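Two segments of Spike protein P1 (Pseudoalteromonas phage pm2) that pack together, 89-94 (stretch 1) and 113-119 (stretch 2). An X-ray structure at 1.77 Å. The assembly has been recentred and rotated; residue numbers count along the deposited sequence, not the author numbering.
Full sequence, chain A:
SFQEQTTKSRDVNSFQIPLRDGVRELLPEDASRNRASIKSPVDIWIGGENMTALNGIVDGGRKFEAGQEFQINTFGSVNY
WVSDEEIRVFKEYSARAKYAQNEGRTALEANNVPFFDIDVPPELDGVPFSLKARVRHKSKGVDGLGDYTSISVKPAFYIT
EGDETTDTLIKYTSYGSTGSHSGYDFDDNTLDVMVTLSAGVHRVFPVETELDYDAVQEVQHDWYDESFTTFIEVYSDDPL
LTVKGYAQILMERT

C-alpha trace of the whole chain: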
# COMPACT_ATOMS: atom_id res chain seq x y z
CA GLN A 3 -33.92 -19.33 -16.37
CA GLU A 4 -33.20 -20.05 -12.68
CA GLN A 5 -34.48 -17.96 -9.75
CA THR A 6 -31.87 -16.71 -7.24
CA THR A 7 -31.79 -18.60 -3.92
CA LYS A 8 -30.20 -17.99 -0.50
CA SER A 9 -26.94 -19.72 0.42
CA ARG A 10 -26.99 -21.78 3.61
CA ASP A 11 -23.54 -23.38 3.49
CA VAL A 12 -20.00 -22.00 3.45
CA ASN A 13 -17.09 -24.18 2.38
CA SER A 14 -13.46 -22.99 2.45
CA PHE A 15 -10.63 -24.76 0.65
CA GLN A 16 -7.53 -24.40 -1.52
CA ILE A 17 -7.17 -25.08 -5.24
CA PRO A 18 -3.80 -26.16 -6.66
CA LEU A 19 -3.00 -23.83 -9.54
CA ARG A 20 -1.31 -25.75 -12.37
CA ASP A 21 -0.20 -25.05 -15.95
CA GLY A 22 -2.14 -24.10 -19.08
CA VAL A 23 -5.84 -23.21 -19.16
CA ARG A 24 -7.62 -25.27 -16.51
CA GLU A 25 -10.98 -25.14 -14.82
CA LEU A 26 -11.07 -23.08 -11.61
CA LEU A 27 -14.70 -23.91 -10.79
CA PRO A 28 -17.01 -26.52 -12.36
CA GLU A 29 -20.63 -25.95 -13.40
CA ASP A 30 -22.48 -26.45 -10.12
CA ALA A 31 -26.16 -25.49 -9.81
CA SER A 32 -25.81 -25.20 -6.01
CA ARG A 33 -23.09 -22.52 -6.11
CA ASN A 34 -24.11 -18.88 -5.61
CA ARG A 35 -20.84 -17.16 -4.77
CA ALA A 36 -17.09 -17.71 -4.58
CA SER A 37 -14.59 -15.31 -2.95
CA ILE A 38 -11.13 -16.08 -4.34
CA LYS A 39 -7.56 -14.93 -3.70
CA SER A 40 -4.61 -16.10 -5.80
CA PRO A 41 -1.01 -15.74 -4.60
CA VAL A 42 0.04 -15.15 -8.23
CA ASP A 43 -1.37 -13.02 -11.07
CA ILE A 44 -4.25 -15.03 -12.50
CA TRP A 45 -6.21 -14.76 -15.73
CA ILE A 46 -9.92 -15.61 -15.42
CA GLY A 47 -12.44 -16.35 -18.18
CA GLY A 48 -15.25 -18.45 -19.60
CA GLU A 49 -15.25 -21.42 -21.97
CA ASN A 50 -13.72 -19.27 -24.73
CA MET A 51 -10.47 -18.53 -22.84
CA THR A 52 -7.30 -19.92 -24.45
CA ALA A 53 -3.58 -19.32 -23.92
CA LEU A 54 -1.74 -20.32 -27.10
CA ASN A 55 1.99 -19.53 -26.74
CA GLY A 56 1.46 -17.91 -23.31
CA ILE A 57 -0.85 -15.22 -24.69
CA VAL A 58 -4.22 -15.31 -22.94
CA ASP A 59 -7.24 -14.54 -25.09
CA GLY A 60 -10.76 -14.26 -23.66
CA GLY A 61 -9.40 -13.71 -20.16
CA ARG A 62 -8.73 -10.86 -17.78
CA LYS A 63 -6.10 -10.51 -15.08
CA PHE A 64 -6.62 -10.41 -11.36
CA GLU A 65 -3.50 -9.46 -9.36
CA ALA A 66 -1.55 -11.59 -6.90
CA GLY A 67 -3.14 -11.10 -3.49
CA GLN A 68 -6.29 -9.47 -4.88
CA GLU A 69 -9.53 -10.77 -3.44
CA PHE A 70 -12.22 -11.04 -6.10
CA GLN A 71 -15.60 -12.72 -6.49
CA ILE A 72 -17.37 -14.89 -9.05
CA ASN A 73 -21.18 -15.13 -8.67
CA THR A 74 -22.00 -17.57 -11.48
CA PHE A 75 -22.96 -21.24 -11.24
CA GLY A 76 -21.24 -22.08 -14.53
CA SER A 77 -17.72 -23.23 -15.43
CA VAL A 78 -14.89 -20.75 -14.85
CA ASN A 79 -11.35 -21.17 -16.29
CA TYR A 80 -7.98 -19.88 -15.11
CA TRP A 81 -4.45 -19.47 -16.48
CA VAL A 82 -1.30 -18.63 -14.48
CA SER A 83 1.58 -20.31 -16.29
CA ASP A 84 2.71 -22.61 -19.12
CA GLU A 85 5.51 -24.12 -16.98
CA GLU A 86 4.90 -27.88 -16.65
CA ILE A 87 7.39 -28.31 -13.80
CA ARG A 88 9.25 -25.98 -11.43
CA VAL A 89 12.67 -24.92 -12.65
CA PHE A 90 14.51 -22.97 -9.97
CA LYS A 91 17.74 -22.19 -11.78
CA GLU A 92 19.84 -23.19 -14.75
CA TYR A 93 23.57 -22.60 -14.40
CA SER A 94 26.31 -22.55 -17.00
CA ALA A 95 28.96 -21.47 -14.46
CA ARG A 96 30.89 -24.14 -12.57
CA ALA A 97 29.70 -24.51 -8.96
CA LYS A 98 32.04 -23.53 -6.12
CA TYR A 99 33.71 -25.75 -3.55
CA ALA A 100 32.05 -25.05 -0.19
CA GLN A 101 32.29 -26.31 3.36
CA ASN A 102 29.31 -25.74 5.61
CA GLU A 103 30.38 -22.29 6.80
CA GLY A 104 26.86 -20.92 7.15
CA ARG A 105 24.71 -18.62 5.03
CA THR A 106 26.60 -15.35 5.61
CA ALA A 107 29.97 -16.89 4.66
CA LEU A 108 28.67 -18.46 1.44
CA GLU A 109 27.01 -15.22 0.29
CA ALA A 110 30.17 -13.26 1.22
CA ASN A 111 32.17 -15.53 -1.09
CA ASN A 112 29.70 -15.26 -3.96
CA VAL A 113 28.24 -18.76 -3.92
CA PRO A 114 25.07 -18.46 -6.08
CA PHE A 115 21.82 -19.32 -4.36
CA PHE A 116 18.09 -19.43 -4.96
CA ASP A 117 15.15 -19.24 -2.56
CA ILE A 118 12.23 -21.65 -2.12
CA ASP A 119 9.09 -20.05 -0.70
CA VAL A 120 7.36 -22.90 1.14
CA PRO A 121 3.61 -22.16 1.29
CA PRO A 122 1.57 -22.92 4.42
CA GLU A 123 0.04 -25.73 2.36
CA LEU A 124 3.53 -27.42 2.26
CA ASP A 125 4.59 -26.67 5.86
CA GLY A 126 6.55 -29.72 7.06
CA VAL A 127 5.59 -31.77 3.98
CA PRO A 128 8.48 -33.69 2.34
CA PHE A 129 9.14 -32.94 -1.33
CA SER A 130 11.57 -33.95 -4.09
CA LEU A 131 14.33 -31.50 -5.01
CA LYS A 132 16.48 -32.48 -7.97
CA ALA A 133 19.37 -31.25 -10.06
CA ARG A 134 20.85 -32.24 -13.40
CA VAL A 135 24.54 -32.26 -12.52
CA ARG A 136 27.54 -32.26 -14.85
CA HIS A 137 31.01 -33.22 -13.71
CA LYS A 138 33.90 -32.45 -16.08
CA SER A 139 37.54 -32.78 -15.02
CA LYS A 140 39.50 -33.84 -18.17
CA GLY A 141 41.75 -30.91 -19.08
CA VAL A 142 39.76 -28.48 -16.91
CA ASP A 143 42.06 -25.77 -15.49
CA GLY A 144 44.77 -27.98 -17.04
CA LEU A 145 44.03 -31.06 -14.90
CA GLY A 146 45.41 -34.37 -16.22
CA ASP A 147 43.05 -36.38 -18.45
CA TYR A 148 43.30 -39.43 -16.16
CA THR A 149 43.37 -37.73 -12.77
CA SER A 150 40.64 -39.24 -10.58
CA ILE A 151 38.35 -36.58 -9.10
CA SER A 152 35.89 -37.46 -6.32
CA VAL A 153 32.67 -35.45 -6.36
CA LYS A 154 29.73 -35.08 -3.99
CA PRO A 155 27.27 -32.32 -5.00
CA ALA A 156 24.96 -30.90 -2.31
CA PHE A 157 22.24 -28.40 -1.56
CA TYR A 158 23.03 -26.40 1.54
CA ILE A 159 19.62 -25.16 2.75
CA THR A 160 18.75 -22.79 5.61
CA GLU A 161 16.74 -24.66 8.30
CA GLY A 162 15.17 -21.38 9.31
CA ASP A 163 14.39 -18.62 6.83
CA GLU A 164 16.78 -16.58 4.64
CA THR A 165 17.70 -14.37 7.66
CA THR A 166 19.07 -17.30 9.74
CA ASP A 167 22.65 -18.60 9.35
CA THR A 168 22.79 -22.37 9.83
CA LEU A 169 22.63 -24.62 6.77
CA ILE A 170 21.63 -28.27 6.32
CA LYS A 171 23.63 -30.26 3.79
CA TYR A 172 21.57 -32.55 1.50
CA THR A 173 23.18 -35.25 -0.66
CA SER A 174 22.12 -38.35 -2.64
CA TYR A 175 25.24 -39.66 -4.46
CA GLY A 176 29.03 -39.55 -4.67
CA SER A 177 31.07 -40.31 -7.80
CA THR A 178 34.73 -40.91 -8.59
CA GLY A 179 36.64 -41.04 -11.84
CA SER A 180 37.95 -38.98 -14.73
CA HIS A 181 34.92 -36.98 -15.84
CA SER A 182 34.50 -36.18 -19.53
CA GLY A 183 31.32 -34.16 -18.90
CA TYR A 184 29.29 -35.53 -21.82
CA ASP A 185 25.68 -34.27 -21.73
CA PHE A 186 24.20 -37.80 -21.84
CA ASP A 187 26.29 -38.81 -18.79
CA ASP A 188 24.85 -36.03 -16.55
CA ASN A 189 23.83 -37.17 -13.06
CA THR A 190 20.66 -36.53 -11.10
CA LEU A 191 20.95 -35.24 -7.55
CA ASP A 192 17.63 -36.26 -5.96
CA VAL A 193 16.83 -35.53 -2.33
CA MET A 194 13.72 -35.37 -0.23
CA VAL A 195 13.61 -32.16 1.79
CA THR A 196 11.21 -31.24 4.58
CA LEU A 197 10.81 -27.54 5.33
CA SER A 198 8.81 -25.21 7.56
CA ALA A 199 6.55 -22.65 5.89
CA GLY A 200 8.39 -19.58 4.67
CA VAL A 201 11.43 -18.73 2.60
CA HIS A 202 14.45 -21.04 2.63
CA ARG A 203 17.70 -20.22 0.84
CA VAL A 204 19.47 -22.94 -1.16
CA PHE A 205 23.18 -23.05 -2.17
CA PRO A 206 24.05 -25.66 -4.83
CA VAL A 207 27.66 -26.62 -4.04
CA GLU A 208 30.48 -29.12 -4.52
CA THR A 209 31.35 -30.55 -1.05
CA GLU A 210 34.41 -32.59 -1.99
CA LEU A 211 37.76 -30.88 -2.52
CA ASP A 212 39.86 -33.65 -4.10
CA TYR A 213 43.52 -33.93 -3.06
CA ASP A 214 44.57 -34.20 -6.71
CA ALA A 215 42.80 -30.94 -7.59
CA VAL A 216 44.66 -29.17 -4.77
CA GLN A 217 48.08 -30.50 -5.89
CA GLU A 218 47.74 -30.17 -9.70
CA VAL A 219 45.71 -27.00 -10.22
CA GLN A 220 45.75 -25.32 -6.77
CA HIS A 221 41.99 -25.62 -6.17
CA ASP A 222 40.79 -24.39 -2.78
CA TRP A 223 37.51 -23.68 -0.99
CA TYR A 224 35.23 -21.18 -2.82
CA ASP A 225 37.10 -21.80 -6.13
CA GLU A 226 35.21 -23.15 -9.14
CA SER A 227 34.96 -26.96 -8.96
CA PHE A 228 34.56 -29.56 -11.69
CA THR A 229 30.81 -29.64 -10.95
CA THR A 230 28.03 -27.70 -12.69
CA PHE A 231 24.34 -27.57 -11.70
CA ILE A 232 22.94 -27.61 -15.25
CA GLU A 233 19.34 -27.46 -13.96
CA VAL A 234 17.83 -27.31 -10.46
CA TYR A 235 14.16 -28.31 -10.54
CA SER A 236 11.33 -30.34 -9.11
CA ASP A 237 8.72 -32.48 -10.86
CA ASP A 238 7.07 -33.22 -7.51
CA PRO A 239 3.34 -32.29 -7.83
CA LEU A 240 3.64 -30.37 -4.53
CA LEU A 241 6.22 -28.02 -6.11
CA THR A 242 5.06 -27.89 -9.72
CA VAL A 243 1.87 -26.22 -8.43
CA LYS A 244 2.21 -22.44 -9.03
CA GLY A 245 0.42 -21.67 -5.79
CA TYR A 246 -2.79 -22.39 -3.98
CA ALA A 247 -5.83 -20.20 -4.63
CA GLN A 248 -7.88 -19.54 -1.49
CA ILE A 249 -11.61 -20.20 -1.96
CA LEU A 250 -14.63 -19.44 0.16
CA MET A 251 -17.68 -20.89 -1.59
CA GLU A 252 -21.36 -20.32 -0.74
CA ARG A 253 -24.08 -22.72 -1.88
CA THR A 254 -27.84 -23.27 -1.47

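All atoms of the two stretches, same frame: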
# COMPACT_ATOMS: atom_id res chain seq x y z
N VAL A 89 11.23 -25.07 -12.46
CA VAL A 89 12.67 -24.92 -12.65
C VAL A 89 13.14 -23.74 -11.82
O VAL A 89 12.69 -22.61 -12.02
CB VAL A 89 13.04 -24.71 -14.14
CG1 VAL A 89 14.56 -24.51 -14.30
CG2 VAL A 89 12.57 -25.89 -14.98
N PHE A 90 14.04 -24.01 -10.87
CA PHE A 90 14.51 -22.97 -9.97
C PHE A 90 15.60 -22.14 -10.61
O PHE A 90 15.55 -20.91 -10.60
CB PHE A 90 14.98 -23.58 -8.65
CG PHE A 90 13.86 -24.17 -7.83
CD1 PHE A 90 12.96 -23.33 -7.18
CD2 PHE A 90 13.72 -25.55 -7.70
CE1 PHE A 90 11.94 -23.86 -6.41
CE2 PHE A 90 12.69 -26.09 -6.93
CZ PHE A 90 11.80 -25.25 -6.28
N LYS A 91 16.60 -22.83 -11.17
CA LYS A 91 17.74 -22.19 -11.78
C LYS A 91 18.31 -23.10 -12.86
O LYS A 91 18.17 -24.33 -12.80
CB LYS A 91 18.86 -21.95 -10.75
CG LYS A 91 18.63 -20.82 -9.76
CD LYS A 91 18.79 -19.44 -10.40
CE LYS A 91 18.50 -18.36 -9.37
NZ LYS A 91 18.29 -17.00 -9.94
N GLU A 92 18.94 -22.48 -13.84
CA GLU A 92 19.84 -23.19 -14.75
C GLU A 92 21.16 -22.46 -14.70
O GLU A 92 21.20 -21.23 -14.84
CB GLU A 92 19.29 -23.23 -16.17
CG GLU A 92 18.00 -24.02 -16.29
CD GLU A 92 17.36 -23.88 -17.65
OE1 GLU A 92 17.85 -24.52 -18.61
OE2 GLU A 92 16.36 -23.15 -17.76
N TYR A 93 22.24 -23.20 -14.47
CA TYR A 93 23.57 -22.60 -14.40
C TYR A 93 24.46 -23.10 -15.52
O TYR A 93 24.44 -24.28 -15.87
CB TYR A 93 24.23 -22.93 -13.06
CG TYR A 93 23.53 -22.39 -11.85
CD1 TYR A 93 23.63 -21.04 -11.50
CD2 TYR A 93 22.80 -23.23 -11.00
CE1 TYR A 93 23.01 -20.54 -10.35
CE2 TYR A 93 22.18 -22.74 -9.86
CZ TYR A 93 22.28 -21.39 -9.54
OH TYR A 93 21.67 -20.90 -8.41
N SER A 94 25.24 -22.18 -16.09
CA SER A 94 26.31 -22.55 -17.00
C SER A 94 27.66 -22.45 -16.31
O SER A 94 28.62 -23.09 -16.72
CB SER A 94 26.28 -21.68 -18.26
OG SER A 94 26.45 -20.31 -17.94
N VAL A 113 28.83 -17.48 -3.53
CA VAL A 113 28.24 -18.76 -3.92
C VAL A 113 26.78 -18.50 -4.34
O VAL A 113 25.96 -18.10 -3.50
CB VAL A 113 28.30 -19.81 -2.76
CG1 VAL A 113 27.63 -21.14 -3.17
CG2 VAL A 113 29.75 -20.02 -2.28
N PRO A 114 26.45 -18.68 -5.64
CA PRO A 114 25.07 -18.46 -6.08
C PRO A 114 24.04 -19.29 -5.34
O PRO A 114 24.27 -20.46 -5.00
CB PRO A 114 25.12 -18.83 -7.57
CG PRO A 114 26.52 -18.51 -7.97
CD PRO A 114 27.32 -18.99 -6.79
N PHE A 115 22.91 -18.66 -5.07
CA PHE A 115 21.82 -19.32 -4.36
C PHE A 115 20.48 -19.05 -5.05
O PHE A 115 20.37 -18.22 -5.97
CB PHE A 115 21.76 -18.83 -2.90
CG PHE A 115 21.52 -17.35 -2.76
CD1 PHE A 115 20.23 -16.81 -2.90
CD2 PHE A 115 22.59 -16.48 -2.51
CE1 PHE A 115 20.02 -15.44 -2.77
CE2 PHE A 115 22.38 -15.11 -2.39
CZ PHE A 115 21.10 -14.58 -2.52
N PHE A 116 19.46 -19.77 -4.60
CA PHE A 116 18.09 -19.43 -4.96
C PHE A 116 17.23 -19.68 -3.73
O PHE A 116 17.65 -20.41 -2.83
CB PHE A 116 17.62 -20.24 -6.18
CG PHE A 116 17.50 -21.72 -5.93
CD1 PHE A 116 16.29 -22.26 -5.49
CD2 PHE A 116 18.60 -22.56 -6.09
CE1 PHE A 116 16.16 -23.62 -5.25
CE2 PHE A 116 18.49 -23.93 -5.84
CZ PHE A 116 17.26 -24.46 -5.41
N ASP A 117 16.05 -19.09 -3.70
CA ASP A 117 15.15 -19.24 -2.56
C ASP A 117 13.95 -20.11 -2.94
O ASP A 117 13.46 -20.06 -4.07
CB ASP A 117 14.65 -17.86 -2.08
CG ASP A 117 15.75 -17.02 -1.42
OD1 ASP A 117 16.73 -17.59 -0.90
OD2 ASP A 117 15.62 -15.78 -1.41
N ILE A 118 13.50 -20.93 -1.99
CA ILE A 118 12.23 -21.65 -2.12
C ILE A 118 11.26 -21.07 -1.10
O ILE A 118 11.52 -21.10 0.10
CB ILE A 118 12.36 -23.18 -1.88
CG1 ILE A 118 13.43 -23.79 -2.78
CG2 ILE A 118 11.00 -23.88 -2.05
CD1 ILE A 118 13.76 -25.25 -2.45
N ASP A 119 10.14 -20.54 -1.59
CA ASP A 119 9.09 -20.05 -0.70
C ASP A 119 8.11 -21.18 -0.44
O ASP A 119 7.28 -21.51 -1.30
CB ASP A 119 8.40 -18.82 -1.31
CG ASP A 119 7.46 -18.13 -0.34
OD1 ASP A 119 7.43 -18.48 0.85
OD2 ASP A 119 6.74 -17.21 -0.79
O HOH W 1 18.87 -16.21 -6.74
O HOH W 2 21.69 -18.08 -8.28

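The strands 89-91 and 116-119 run roughly antiparallel, their N-to-C directions 147° apart, but their axes come no closer than 7.8 Å. That spacing is too wide for backbone pairing, and no direct hydrogen bond links the stretches; the 320 Å² they bury is made mainly by side chains.

Phe90 and Phe116 cover the most surface, and their CA atoms are 7.1 Å apart. Both CA-to-CB bonds point toward the opposing stretch, bringing CG of Phe90 to 3.5 Å from CE1 of Phe116. The ring planes lie at 22°, yet the centroids are 5.0 Å apart and the rings barely overlap. This slip places CB of Phe90 over the Phe116 face, 3.9 Å from the ring centroid and 23° off the normal, a CH-pi contact. Beyond it, Phe90 CE1 meets Ile118 CG1 at 3.9 Å, extending the apolar patch.

Tyr93, the third main contributor, sets CE1 3.9 Å from Pro114 CB, while its OH lies at the edge of the Phe116 ring, 4.2 Å from CD2.

Polar linkage runs through water at the carbonyl of Phe115. Water 2 donates to Phe115 O (2.7 Å) and hydrogen-bonds Tyr93 OH (2.8 Å). Water 1 also donates to Phe115 O (2.6 Å), but its bond from Lys91 NZ is weak at 3.3 Å.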